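Local structure of T cell receptor mu chain (Monodelphis domestica, 7L15) at residues Thr16-Ser21 with Leu34-Ser39; Leu48-Trp53 with Asn86-Gln91; His104-Val109 with Asp116-Gly121; Gly23-Ala28 with Arg125-Pro130. The protein probably recognises antigen as the mu subunit of a marsupial gamma-mu T cell receptor, its variable domain pairing with the gamma chain. One frame throughout, in Å; residues are numbered along the deposited sequence.

Contact 1. Residues Thr16-Ser21 with Leu34-Ser39; sequences TLLTES and LKCQTS
Six backbone hydrogen bonds lace residues 16-21 to residues 34-39 as antiparallel neighbours, two at each of the pairs Leu17-Ser39, Thr19-Gln37 and Ser21-Lys35. At the last pair Ser21 N meets Lys35 O at 2.8 Å, nearly along the carbonyl axis, and Lys35 N returns to Ser21 O at 3.0 Å in an almost straight bond (171°). Side chains alternate between two faces. On the partly exposed one, Leu17 lays CB 3.3 Å from Ser39 O, and Ser21 OG rests 3.8 Å from Lys35 CB. On the buried one stand the non-hydrogen-bonded pairs. Leu18 and Thr38 lie side by side, Leu18 CD2 touching Thr38 CG2 at 3.8 Å, while Leu18 CB settles 3.9 Å from Cys36 SG, the sulfur of the disulfide to Cys105. Thr38 OG1 takes the crowded position between backbone N and carbonyl carbon (chi1 77°), where it bonds to Asn86 O and leaves the methyl to Leu18. Glu20 bends at chi2 (85°), so that its carboxylate turns to Cys105 of strand 101-109 and to the turn at Gly123: OE2 accepts from Cys105 N and OE1, weakly, from Gly123 N. This pairing of the first two strands belongs to the immunoglobulin V-type sandwich. Backbone N-H groups directed at a buried carboxylate beside the disulfide would favour its ionised form.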
loop_
_atom_site.group_PDB
_atom_site.type_symbol
_atom_site.label_atom_id
_atom_site.label_comp_id
_atom_site.label_asym_id
_atom_site.label_seq_id
_atom_site.Cartn_x
_atom_site.Cartn_y
_atom_site.Cartn_z
ATOM N N THR A 16 -7.687 22.247 16.856
ATOM C CA THR A 16 -7.740 21.980 15.416
ATOM C C THR A 16 -8.729 20.849 15.161
ATOM O O THR A 16 -8.409 19.678 15.350
ATOM C CB THR A 16 -6.363 21.627 14.869
ATOM O OG1 THR A 16 -5.460 22.706 15.119
ATOM C CG2 THR A 16 -6.454 21.359 13.376
ATOM N N LEU A 17 -9.938 21.199 14.735
ATOM C CA LEU A 17 -10.970 20.228 14.400
ATOM C C LEU A 17 -11.133 20.212 12.885
ATOM O O LEU A 17 -11.382 21.257 12.267
ATOM C CB LEU A 17 -12.291 20.582 15.088
ATOM C CG LEU A 17 -12.183 20.929 16.575
ATOM C CD1 LEU A 17 -13.535 21.399 17.127
ATOM C CD2 LEU A 17 -11.626 19.736 17.358
ATOM N N LEU A 18 -10.999 19.036 12.291
ATOM C CA LEU A 18 -11.101 18.874 10.843
ATOM C C LEU A 18 -11.905 17.615 10.585
ATOM O O LEU A 18 -11.619 16.572 11.181
ATOM C CB LEU A 18 -9.714 18.752 10.176
ATOM C CG LEU A 18 -8.583 19.721 10.576
ATOM C CD1 LEU A 18 -7.234 19.140 10.192
ATOM C CD2 LEU A 18 -8.764 21.054 9.904
ATOM N N THR A 19 -12.887 17.707 9.695
ATOM C CA THR A 19 -13.764 16.585 9.380
ATOM C C THR A 19 -13.939 16.539 7.873
ATOM O O THR A 19 -14.531 17.459 7.291
ATOM C CB THR A 19 -15.120 16.735 10.078
ATOM O OG1 THR A 19 -14.897 16.837 11.477
ATOM C CG2 THR A 19 -15.991 15.535 9.820
ATOM N N GLU A 20 -13.416 15.483 7.247
ATOM C CA GLU A 20 -13.497 15.330 5.802
ATOM C C GLU A 20 -14.759 14.573 5.422
ATOM O O GLU A 20 -15.178 13.636 6.113
ATOM C CB GLU A 20 -12.266 14.600 5.248
ATOM C CG GLU A 20 -10.931 15.175 5.707
ATOM C CD GLU A 20 -10.466 14.631 7.049
ATOM O OE1 GLU A 20 -11.315 14.138 7.835
ATOM O OE2 GLU A 20 -9.238 14.667 7.297
ATOM N N SER A 21 -15.362 14.982 4.311
ATOM C CA SER A 21 -16.513 14.283 3.773
ATOM C C SER A 21 -16.404 14.279 2.250
ATOM O O SER A 21 -15.597 15.003 1.666
ATOM C CB SER A 21 -17.807 14.934 4.257
ATOM O OG SER A 21 -17.837 16.295 3.867
ATOM N N LEU A 34 -14.006 16.679 -2.539
ATOM C CA LEU A 34 -14.057 16.458 -1.103
ATOM C C LEU A 34 -14.221 17.784 -0.378
ATOM O O LEU A 34 -13.806 18.839 -0.867
ATOM C CB LEU A 34 -12.799 15.744 -0.592
ATOM C CG LEU A 34 -12.495 14.388 -1.245
ATOM C CD1 LEU A 34 -11.347 13.656 -0.559
ATOM C CD2 LEU A 34 -13.730 13.510 -1.253
ATOM N N LYS A 35 -14.822 17.719 0.801
ATOM C CA LYS A 35 -14.976 18.881 1.658
ATOM C C LYS A 35 -14.304 18.593 2.993
ATOM O O LYS A 35 -14.355 17.467 3.492
ATOM C CB LYS A 35 -16.464 19.238 1.860
ATOM C CG LYS A 35 -16.682 20.330 2.897
ATOM C CD LYS A 35 -18.092 20.908 2.854
ATOM C CE LYS A 35 -19.135 19.852 3.140
ATOM N NZ LYS A 35 -20.358 20.456 3.721
ATOM N N CYS A 36 -13.655 19.600 3.560
ATOM C CA CYS A 36 -13.119 19.526 4.913
ATOM C C CYS A 36 -13.711 20.676 5.720
ATOM O O CYS A 36 -13.373 21.836 5.488
ATOM C CB CYS A 36 -11.600 19.583 4.909
ATOM S SG CYS A 36 -10.836 19.682 6.596
ATOM N N GLN A 37 -14.589 20.344 6.664
ATOM C CA GLN A 37 -15.177 21.310 7.582
ATOM C C GLN A 37 -14.228 21.533 8.755
ATOM O O GLN A 37 -13.873 20.575 9.454
ATOM C CB GLN A 37 -16.522 20.789 8.080
ATOM C CG GLN A 37 -17.183 21.704 9.088
ATOM C CD GLN A 37 -17.727 22.946 8.442
ATOM O OE1 GLN A 37 -18.722 22.885 7.721
ATOM N NE2 GLN A 37 -17.067 24.079 8.668
ATOM N N THR A 38 -13.812 22.780 8.973
ATOM C CA THR A 38 -12.886 23.080 10.053
ATOM C C THR A 38 -13.586 23.827 11.179
ATOM O O THR A 38 -14.651 24.425 11.001
ATOM C CB THR A 38 -11.695 23.909 9.564
ATOM O OG1 THR A 38 -12.093 25.268 9.400
ATOM C CG2 THR A 38 -11.199 23.389 8.258
ATOM N N SER A 39 -12.961 23.789 12.350
ATOM C CA SER A 39 -13.463 24.519 13.502
ATOM C C SER A 39 -12.366 24.580 14.549
ATOM O O SER A 39 -11.436 23.768 14.545
ATOM C CB SER A 39 -14.720 23.868 14.093
ATOM O OG SER A 39 -15.365 24.775 14.968
#

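Contact 2. Residues Leu48-Trp53 with Asn86-Gln91; sequences LDWYLW and NQIFLQ
The strands 48-53 and 87-91 incline at 40° to each other and come no closer than 8.4 Å between axes, so they share no clear backbone hydrogen bond and meet chiefly through side chains. Trp50 carries the contact. Its indole receives Leu90 CB over one face, 3.5 Å from the centroid of the five-membered ring and 13° off the normal, a CH-pi contact. Leu90 CG is anti to the backbone N, and both methyls stay close as well, Leu90 CD1 lying 4.1 Å from Trp50 CG. Ile88 comes in tip to tip, its CD1 only 3.2 Å from Trp50 NE1. Strands from the two sheets of an immunoglobulin V-type sandwich face each other here, and Trp50 is the core tryptophan of this family, packing also on Cys36 of the intersheet disulfide. The torsions of Ile88 split its two branches between two partners. CG1 sits in the crowded position between backbone N and carbonyl carbon (chi1 78°) and leads to the indole, whereas CG2 turns beside the N and presses on Leu48 CD1 at 3.4 Å, tighter than usual van der Waals contact. Leu48 CB keeps Ile88 CD1 company at 3.9 Å. Alternate residues of strand 48-53 serve the receptor interface instead: Tyr51 OH bonds to Lys105 N of the gamma chain, and Trp53 sets its ring edge-to-face with His96 of that same chain.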
loop_
_atom_site.group_PDB
_atom_site.type_symbol
_atom_site.label_atom_id
_atom_site.label_comp_id
_atom_site.label_asym_id
_atom_site.label_seq_id
_atom_site.Cartn_x
_atom_site.Cartn_y
_atom_site.Cartn_z
ATOM N N LEU A 48 -3.737 25.133 5.258
ATOM C CA LEU A 48 -4.472 23.880 5.163
ATOM C C LEU A 48 -4.050 23.124 3.907
ATOM O O LEU A 48 -3.859 23.734 2.854
ATOM C CB LEU A 48 -5.996 24.158 5.128
ATOM C CG LEU A 48 -6.531 24.880 6.366
ATOM C CD1 LEU A 48 -8.028 25.080 6.344
ATOM C CD2 LEU A 48 -6.165 24.047 7.543
ATOM N N ASP A 49 -3.963 21.791 4.002
ATOM C CA ASP A 49 -3.486 20.939 2.912
ATOM C C ASP A 49 -4.320 19.662 2.834
ATOM O O ASP A 49 -5.042 19.295 3.766
ATOM C CB ASP A 49 -2.016 20.523 3.091
ATOM C CG ASP A 49 -1.069 21.699 3.245
ATOM O OD1 ASP A 49 -1.336 22.759 2.659
ATOM O OD2 ASP A 49 -0.044 21.552 3.953
ATOM N N TRP A 50 -4.170 18.953 1.724
ATOM C CA TRP A 50 -4.744 17.623 1.544
ATOM C C TRP A 50 -3.616 16.628 1.327
ATOM O O TRP A 50 -2.731 16.866 0.496
ATOM C CB TRP A 50 -5.691 17.589 0.345
ATOM C CG TRP A 50 -6.995 18.299 0.557
ATOM C CD1 TRP A 50 -7.310 19.582 0.195
ATOM C CD2 TRP A 50 -8.177 17.752 1.156
ATOM N NE1 TRP A 50 -8.615 19.857 0.525
ATOM C CE2 TRP A 50 -9.164 18.752 1.122
ATOM C CE3 TRP A 50 -8.493 16.514 1.713
ATOM C CZ2 TRP A 50 -10.440 18.546 1.617
ATOM C CZ3 TRP A 50 -9.773 16.312 2.215
ATOM C CH2 TRP A 50 -10.726 17.326 2.160
ATOM N N TYR A 51 -3.640 15.524 2.080
ATOM C CA TYR A 51 -2.678 14.436 1.947
ATOM C C TYR A 51 -3.416 13.142 1.644
ATOM O O TYR A 51 -4.498 12.901 2.193
ATOM C CB TYR A 51 -1.847 14.253 3.225
ATOM C CG TYR A 51 -0.697 15.206 3.329
ATOM C CD1 TYR A 51 -0.902 16.531 3.646
ATOM C CD2 TYR A 51 0.605 14.776 3.101
ATOM C CE1 TYR A 51 0.161 17.418 3.722
ATOM C CE2 TYR A 51 1.661 15.641 3.172
ATOM C CZ TYR A 51 1.437 16.962 3.485
ATOM O OH TYR A 51 2.494 17.827 3.559
ATOM N N LEU A 52 -2.803 12.309 0.793
ATOM C CA LEU A 52 -3.302 10.988 0.423
ATOM C C LEU A 52 -2.529 9.901 1.171
ATOM O O LEU A 52 -1.322 9.736 0.962
ATOM C CB LEU A 52 -3.179 10.764 -1.088
ATOM C CG LEU A 52 -3.647 9.370 -1.536
ATOM C CD1 LEU A 52 -5.093 9.084 -1.064
ATOM C CD2 LEU A 52 -3.518 9.179 -3.051
ATOM N N TRP A 53 -3.224 9.152 2.021
ATOM C CA TRP A 53 -2.652 8.033 2.772
ATOM C C TRP A 53 -3.180 6.747 2.150
ATOM O O TRP A 53 -4.268 6.285 2.491
ATOM C CB TRP A 53 -3.012 8.098 4.269
ATOM C CG TRP A 53 -2.340 9.206 5.001
ATOM C CD1 TRP A 53 -2.478 10.543 4.777
ATOM C CD2 TRP A 53 -1.435 9.075 6.098
ATOM N NE1 TRP A 53 -1.706 11.259 5.667
ATOM C CE2 TRP A 53 -1.060 10.377 6.490
ATOM C CE3 TRP A 53 -0.910 7.984 6.787
ATOM C CZ2 TRP A 53 -0.180 10.610 7.523
ATOM C CZ3 TRP A 53 -0.045 8.212 7.812
ATOM C CH2 TRP A 53 0.320 9.520 8.175
ATOM N N ASN A 86 -15.850 28.340 6.838
ATOM C CA ASN A 86 -14.649 27.709 7.390
ATOM C C ASN A 86 -14.395 26.321 6.778
ATOM O O ASN A 86 -14.002 25.377 7.464
ATOM C CB ASN A 86 -14.730 27.617 8.917
ATOM C CG ASN A 86 -14.558 28.969 9.612
ATOM O OD1 ASN A 86 -14.606 30.025 8.989
ATOM N ND2 ASN A 86 -14.344 28.927 10.920
ATOM N N GLN A 87 -14.585 26.197 5.473
ATOM C CA GLN A 87 -14.360 24.937 4.776
ATOM C C GLN A 87 -13.275 25.101 3.721
ATOM O O GLN A 87 -13.072 26.199 3.193
ATOM C CB GLN A 87 -15.647 24.443 4.104
ATOM C CG GLN A 87 -16.834 24.311 5.052
ATOM C CD GLN A 87 -18.147 24.294 4.295
ATOM O OE1 GLN A 87 -18.258 24.884 3.222
ATOM N NE2 GLN A 87 -19.142 23.612 4.844
ATOM N N ILE A 88 -12.560 24.006 3.426
ATOM C CA ILE A 88 -11.742 23.924 2.220
ATOM C C ILE A 88 -12.147 22.680 1.450
ATOM O O ILE A 88 -12.643 21.705 2.018
ATOM C CB ILE A 88 -10.219 23.894 2.467
ATOM C CG1 ILE A 88 -9.755 22.504 2.923
ATOM C CG2 ILE A 88 -9.818 24.964 3.445
ATOM C CD1 ILE A 88 -8.290 22.245 2.635
ATOM N N PHE A 89 -11.918 22.726 0.142
ATOM C CA PHE A 89 -12.351 21.684 -0.774
ATOM C C PHE A 89 -11.171 21.132 -1.551
ATOM O O PHE A 89 -10.134 21.785 -1.695
ATOM C CB PHE A 89 -13.403 22.203 -1.736
ATOM C CG PHE A 89 -14.542 22.867 -1.047
ATOM C CD1 PHE A 89 -14.467 24.215 -0.698
ATOM C CD2 PHE A 89 -15.679 22.145 -0.708
ATOM C CE1 PHE A 89 -15.509 24.832 -0.037
ATOM C CE2 PHE A 89 -16.732 22.754 -0.039
ATOM C CZ PHE A 89 -16.650 24.103 0.293
ATOM N N LEU A 90 -11.337 19.900 -2.015
ATOM C CA LEU A 90 -10.381 19.247 -2.888
ATOM C C LEU A 90 -11.095 18.857 -4.170
ATOM O O LEU A 90 -12.240 18.395 -4.142
ATOM C CB LEU A 90 -9.773 18.016 -2.217
ATOM C CG LEU A 90 -8.949 17.070 -3.087
ATOM C CD1 LEU A 90 -7.652 17.720 -3.446
ATOM C CD2 LEU A 90 -8.671 15.749 -2.369
ATOM N N GLN A 91 -10.434 19.052 -5.298
ATOM C CA GLN A 91 -10.978 18.565 -6.553
ATOM C C GLN A 91 -9.897 17.838 -7.325
ATOM O O GLN A 91 -8.810 18.378 -7.528
ATOM C CB GLN A 91 -11.553 19.687 -7.406
ATOM C CG GLN A 91 -11.920 19.173 -8.778
ATOM C CD GLN A 91 -12.537 20.227 -9.672
ATOM O OE1 GLN A 91 -13.739 20.506 -9.580
ATOM N NE2 GLN A 91 -11.720 20.812 -10.555
#

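Contact 3. Residues His104-Val109 with Asp116-Gly121; sequences HCARRV and DKLVFG
Ala106 and Phe120 form the apolar centre of this hairpin: Ala106 CB lies 3.6 Å from Phe120 CE1, and His104 CB adds to it at 3.7 Å from Phe120 CD1. Leu118 CD2 extends this face along the strand, 4.2 Å from Ala106 CB, while on the other face Val109 CG2 and Val119 CG2 meet at 4.1 Å. Between the faces run paired backbone hydrogen bonds, Arg107 with Val119 and Val109 with Lys117, and a longer one from Gly121 N to Cys105 O. At one end His104 ND1 donates to Gly121 O at 2.9 Å; the oxygen lies in the ring plane, though the donor stands 40° above the carbonyl plane. At the other, the extended Arg108 side chain brings NE to Asp116 OD2 at 2.9 Å, a nearly straight salt bridge (174°) on the anti lone pair, with guanidinium and carboxylate planes 81° apart. Asp116 OD1 accepts from Gly112 N, Arg108 NH2 donates to Asp113 O, and Trp100 of the gamma chain makes a cation-pi contact with the same arginine. This bridge closes the base of the CDR3 loop, and Phe120-Gly121, opening the FGXG motif after the Cys105 strand, marks the F-G hairpin of antigen-receptor V domains.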
loop_
_atom_site.group_PDB
_atom_site.type_symbol
_atom_site.label_atom_id
_atom_site.label_comp_id
_atom_site.label_asym_id
_atom_site.label_seq_id
_atom_site.Cartn_x
_atom_site.Cartn_y
_atom_site.Cartn_z
ATOM N N HIS A 104 -6.911 12.846 3.662
ATOM C CA HIS A 104 -6.867 13.580 4.916
ATOM C C HIS A 104 -6.715 15.068 4.648
ATOM O O HIS A 104 -5.895 15.478 3.825
ATOM C CB HIS A 104 -5.709 13.102 5.797
ATOM C CG HIS A 104 -5.884 11.714 6.316
ATOM N ND1 HIS A 104 -6.396 11.447 7.566
ATOM C CD2 HIS A 104 -5.640 10.509 5.745
ATOM C CE1 HIS A 104 -6.431 10.141 7.755
ATOM N NE2 HIS A 104 -5.977 9.548 6.666
ATOM N N CYS A 105 -7.539 15.856 5.321
ATOM C CA CYS A 105 -7.302 17.275 5.517
ATOM C C CYS A 105 -6.225 17.470 6.589
ATOM O O CYS A 105 -6.193 16.749 7.590
ATOM C CB CYS A 105 -8.625 17.904 5.942
ATOM S SG CYS A 105 -8.818 19.673 6.135
ATOM N N ALA A 106 -5.333 18.432 6.380
ATOM C CA ALA A 106 -4.246 18.671 7.327
ATOM C C ALA A 106 -4.066 20.163 7.580
ATOM O O ALA A 106 -4.227 20.970 6.664
ATOM C CB ALA A 106 -2.917 18.080 6.823
ATOM N N ARG A 107 -3.708 20.519 8.820
ATOM C CA ARG A 107 -3.374 21.883 9.199
ATOM C C ARG A 107 -1.941 21.924 9.707
ATOM O O ARG A 107 -1.555 21.116 10.559
ATOM C CB ARG A 107 -4.319 22.431 10.284
ATOM C CG ARG A 107 -3.890 23.827 10.826
ATOM C CD ARG A 107 -4.814 24.377 11.929
ATOM N NE ARG A 107 -4.476 25.748 12.346
ATOM C CZ ARG A 107 -4.351 26.150 13.616
ATOM N NH1 ARG A 107 -4.539 25.301 14.622
ATOM N NH2 ARG A 107 -4.057 27.425 13.888
ATOM N N ARG A 108 -1.165 22.875 9.200
ATOM C CA ARG A 108 0.181 23.091 9.703
ATOM C C ARG A 108 0.112 23.926 10.977
ATOM O O ARG A 108 -0.554 24.962 11.007
ATOM C CB ARG A 108 1.042 23.776 8.638
ATOM C CG ARG A 108 2.446 24.096 9.118
ATOM C CD ARG A 108 3.331 24.541 7.957
ATOM N NE ARG A 108 4.698 24.693 8.424
ATOM C CZ ARG A 108 5.776 24.467 7.688
ATOM N NH1 ARG A 108 5.658 24.065 6.427
ATOM N NH2 ARG A 108 6.975 24.622 8.230
ATOM N N VAL A 109 0.769 23.446 12.034
ATOM C CA VAL A 109 0.693 24.025 13.373
ATOM C C VAL A 109 2.096 24.070 13.967
ATOM O O VAL A 109 2.831 23.081 13.896
ATOM C CB VAL A 109 -0.250 23.208 14.282
ATOM C CG1 VAL A 109 -0.103 23.612 15.732
ATOM C CG2 VAL A 109 -1.702 23.359 13.821
ATOM N N ASP A 116 7.402 22.523 12.858
ATOM C CA ASP A 116 5.949 22.494 12.750
ATOM C C ASP A 116 5.459 21.071 12.517
ATOM O O ASP A 116 6.157 20.228 11.943
ATOM C CB ASP A 116 5.472 23.406 11.607
ATOM C CG ASP A 116 5.568 24.893 11.954
ATOM O OD1 ASP A 116 6.022 25.211 13.072
ATOM O OD2 ASP A 116 5.180 25.744 11.121
ATOM N N LYS A 117 4.247 20.799 12.975
ATOM C CA LYS A 117 3.594 19.528 12.702
ATOM C C LYS A 117 2.370 19.728 11.816
ATOM O O LYS A 117 1.834 20.833 11.672
ATOM C CB LYS A 117 3.165 18.818 13.988
ATOM C CG LYS A 117 2.221 19.654 14.830
ATOM C CD LYS A 117 1.776 18.958 16.128
ATOM C CE LYS A 117 0.709 19.821 16.824
ATOM N NZ LYS A 117 -0.020 19.144 17.939
ATOM N N LEU A 118 1.951 18.625 11.221
ATOM C CA LEU A 118 0.656 18.502 10.588
ATOM C C LEU A 118 -0.284 17.863 11.599
ATOM O O LEU A 118 0.091 16.893 12.262
ATOM C CB LEU A 118 0.762 17.648 9.324
ATOM C CG LEU A 118 1.597 18.319 8.230
ATOM C CD1 LEU A 118 1.745 17.409 7.011
ATOM C CD2 LEU A 118 0.895 19.617 7.861
ATOM N N VAL A 119 -1.464 18.458 11.775
ATOM C CA VAL A 119 -2.574 17.825 12.472
ATOM C C VAL A 119 -3.523 17.336 11.398
ATOM O O VAL A 119 -3.830 18.077 10.456
ATOM C CB VAL A 119 -3.280 18.783 13.453
ATOM C CG1 VAL A 119 -4.362 18.032 14.252
ATOM C CG2 VAL A 119 -2.296 19.380 14.407
ATOM N N PHE A 120 -3.952 16.082 11.513
ATOM C CA PHE A 120 -4.795 15.435 10.518
ATOM C C PHE A 120 -6.175 15.138 11.097
ATOM O O PHE A 120 -6.326 14.911 12.299
ATOM C CB PHE A 120 -4.183 14.117 10.026
ATOM C CG PHE A 120 -2.906 14.273 9.224
ATOM C CD1 PHE A 120 -2.954 14.529 7.861
ATOM C CD2 PHE A 120 -1.670 14.104 9.819
ATOM C CE1 PHE A 120 -1.799 14.650 7.122
ATOM C CE2 PHE A 120 -0.498 14.218 9.071
ATOM C CZ PHE A 120 -0.570 14.493 7.729
ATOM N N GLY A 121 -7.189 15.128 10.232
ATOM C CA GLY A 121 -8.481 14.586 10.601
ATOM C C GLY A 121 -8.526 13.085 10.379
ATOM O O GLY A 121 -7.542 12.451 9.999
#

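Contact 4. Residues Gly23-Ala28 with Arg125-Pro130; sequences GGTYQA and RVIVEP
Glu129 leaves its strand with CG in the crowded position between backbone N and carbonyl carbon (chi1 68°) and then runs extended across Thr25 at about a right angle. CB passes 4.1 Å from Tyr26 O, CG comes to 3.6 Å from that same oxygen, and CD reaches the Thr25 CG2 methyl at 3.5 Å. The Thr25 CG2 methyl sits over the face of the Glu129 carboxylate, about equally far from OE1 (3.6 Å) and OE2 (3.7 Å); OE2 also has a long, weak ion pair with Lys159. Beneath this chain the two strands run parallel. Ile127 N donates almost straight to Gly24 O (175°), Tyr26 N to Ile127 O at 2.7 Å, Glu129 N to Tyr26 O, and Ala28 N to Glu129 O. Gly24 has a positive phi (149°), a conformation open to glycine, where the parallel ladder begins. On the other face Tyr26 CD1 meets Val126 CG1 at 4.2 Å, and Tyr26 OH bonds back to Gly22 O. Strand 17-27 has thus switched partner, as the first strand of V domains does, from antiparallel 32-39 to parallel 124-129, which pairs on its other side with strand 101-109, while Tyr26 and Val126 both pack on Leu32 of strand 32-39.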
loop_
_atom_site.group_PDB
_atom_site.type_symbol
_atom_site.label_atom_id
_atom_site.label_comp_id
_atom_site.label_asym_id
_atom_site.label_seq_id
_atom_site.Cartn_x
_atom_site.Cartn_y
_atom_site.Cartn_z
ATOM N N GLY A 23 -16.158 11.080 0.593
ATOM C CA GLY A 23 -15.572 9.822 0.167
ATOM C C GLY A 23 -16.620 8.858 -0.365
ATOM O O GLY A 23 -17.822 9.105 -0.297
ATOM N N GLY A 24 -16.142 7.745 -0.920
ATOM C CA GLY A 24 -17.008 6.693 -1.414
ATOM C C GLY A 24 -16.359 5.984 -2.591
ATOM O O GLY A 24 -15.146 6.032 -2.774
ATOM N N THR A 25 -17.184 5.327 -3.391
ATOM C CA THR A 25 -16.686 4.599 -4.556
ATOM C C THR A 25 -16.954 5.412 -5.808
ATOM O O THR A 25 -18.081 5.855 -6.033
ATOM C CB THR A 25 -17.333 3.227 -4.660
ATOM O OG1 THR A 25 -17.011 2.491 -3.489
ATOM C CG2 THR A 25 -16.815 2.459 -5.893
ATOM N N TYR A 26 -15.904 5.665 -6.576
ATOM C CA TYR A 26 -15.983 6.484 -7.770
ATOM C C TYR A 26 -15.579 5.655 -8.979
ATOM O O TYR A 26 -14.823 4.687 -8.868
ATOM C CB TYR A 26 -15.078 7.720 -7.659
ATOM C CG TYR A 26 -15.578 8.775 -6.678
ATOM C CD1 TYR A 26 -15.398 8.624 -5.295
ATOM C CD2 TYR A 26 -16.196 9.938 -7.136
ATOM C CE1 TYR A 26 -15.851 9.591 -4.397
ATOM C CE2 TYR A 26 -16.651 10.896 -6.252
ATOM C CZ TYR A 26 -16.480 10.720 -4.887
ATOM O OH TYR A 26 -16.939 11.690 -4.035
ATOM N N GLN A 27 -16.083 6.043 -10.137
ATOM C CA GLN A 27 -15.663 5.444 -11.392
ATOM C C GLN A 27 -14.491 6.232 -11.946
ATOM O O GLN A 27 -14.467 7.467 -11.862
ATOM C CB GLN A 27 -16.806 5.437 -12.412
ATOM C CG GLN A 27 -18.025 4.638 -11.976
ATOM C CD GLN A 27 -19.184 4.780 -12.947
ATOM O OE1 GLN A 27 -19.047 5.359 -14.034
ATOM N NE2 GLN A 27 -20.335 4.259 -12.557
ATOM N N ALA A 28 -13.531 5.510 -12.524
ATOM C CA ALA A 28 -12.418 6.142 -13.210
ATOM C C ALA A 28 -12.921 7.134 -14.254
ATOM O O ALA A 28 -13.954 6.920 -14.896
ATOM C CB ALA A 28 -11.532 5.075 -13.869
ATOM N N ARG A 125 -12.539 7.846 2.953
ATOM C CA ARG A 125 -12.044 6.770 2.112
ATOM C C ARG A 125 -12.539 6.908 0.682
ATOM O O ARG A 125 -13.742 7.009 0.443
ATOM C CB ARG A 125 -12.485 5.413 2.645
ATOM C CG ARG A 125 -11.759 4.296 1.924
ATOM C CD ARG A 125 -12.326 2.920 2.167
ATOM N NE ARG A 125 -11.499 1.949 1.456
ATOM C CZ ARG A 125 -11.739 0.645 1.408
ATOM N NH1 ARG A 125 -12.795 0.152 2.043
ATOM N NH2 ARG A 125 -10.921 -0.160 0.727
ATOM N N VAL A 126 -11.626 6.847 -0.273
ATOM C CA VAL A 126 -12.001 6.894 -1.680
ATOM C C VAL A 126 -11.589 5.596 -2.345
ATOM O O VAL A 126 -10.427 5.180 -2.251
ATOM C CB VAL A 126 -11.374 8.100 -2.394
ATOM C CG1 VAL A 126 -11.534 7.966 -3.905
ATOM C CG2 VAL A 126 -11.992 9.381 -1.854
ATOM N N ILE A 127 -12.542 4.969 -3.024
ATOM C CA ILE A 127 -12.306 3.762 -3.814
ATOM C C ILE A 127 -12.601 4.098 -5.268
ATOM O O ILE A 127 -13.728 4.472 -5.606
ATOM C CB ILE A 127 -13.179 2.586 -3.348
ATOM C CG1 ILE A 127 -12.848 2.196 -1.909
ATOM C CG2 ILE A 127 -12.975 1.373 -4.249
ATOM C CD1 ILE A 127 -13.951 1.377 -1.269
ATOM N N VAL A 128 -11.600 3.971 -6.126
ATOM C CA VAL A 128 -11.790 4.179 -7.551
ATOM C C VAL A 128 -11.900 2.810 -8.200
ATOM O O VAL A 128 -11.091 1.911 -7.932
ATOM C CB VAL A 128 -10.643 5.000 -8.162
ATOM C CG1 VAL A 128 -10.919 5.275 -9.660
ATOM C CG2 VAL A 128 -10.489 6.339 -7.409
ATOM N N GLU A 129 -12.910 2.633 -9.025
ATOM C CA GLU A 129 -13.096 1.374 -9.724
ATOM C C GLU A 129 -13.237 1.668 -11.205
ATOM O O GLU A 129 -13.482 2.814 -11.591
ATOM C CB GLU A 129 -14.313 0.615 -9.187
ATOM C CG GLU A 129 -15.626 1.271 -9.477
ATOM C CD GLU A 129 -16.776 0.547 -8.793
ATOM O OE1 GLU A 129 -17.931 1.004 -8.961
ATOM O OE2 GLU A 129 -16.510 -0.470 -8.090
ATOM N N PRO A 130 -13.015 0.677 -12.061
ATOM C CA PRO A 130 -13.079 0.934 -13.501
ATOM C C PRO A 130 -14.452 1.423 -13.928
ATOM O O PRO A 130 -15.479 1.084 -13.332
ATOM C CB PRO A 130 -12.759 -0.429 -14.131
ATOM C CG PRO A 130 -12.561 -1.390 -12.993
ATOM C CD PRO A 130 -12.364 -0.607 -11.752
#

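From the N terminus, strand 17-27 enters contact 1 first, and the loop this contact closes returns with residues 34-39. Before that return the same strand has already opened contact 4, so the two cross: the strand pairs with strand 32-39 through its first part and with strand 124-129 through its second. Contacts 2 and 3 follow in series, both nested within the long loop that contact 4 closes at the end of the variable domain. Contact 2 bridges the sandwich, and contact 3 closes the short hairpin at 104-121. The Cys36-Cys105 disulfide joins contact 1 to contact 3, and backbone bonds tie contact 2 to both, leaving contact 4 at the end nearer the constant domain.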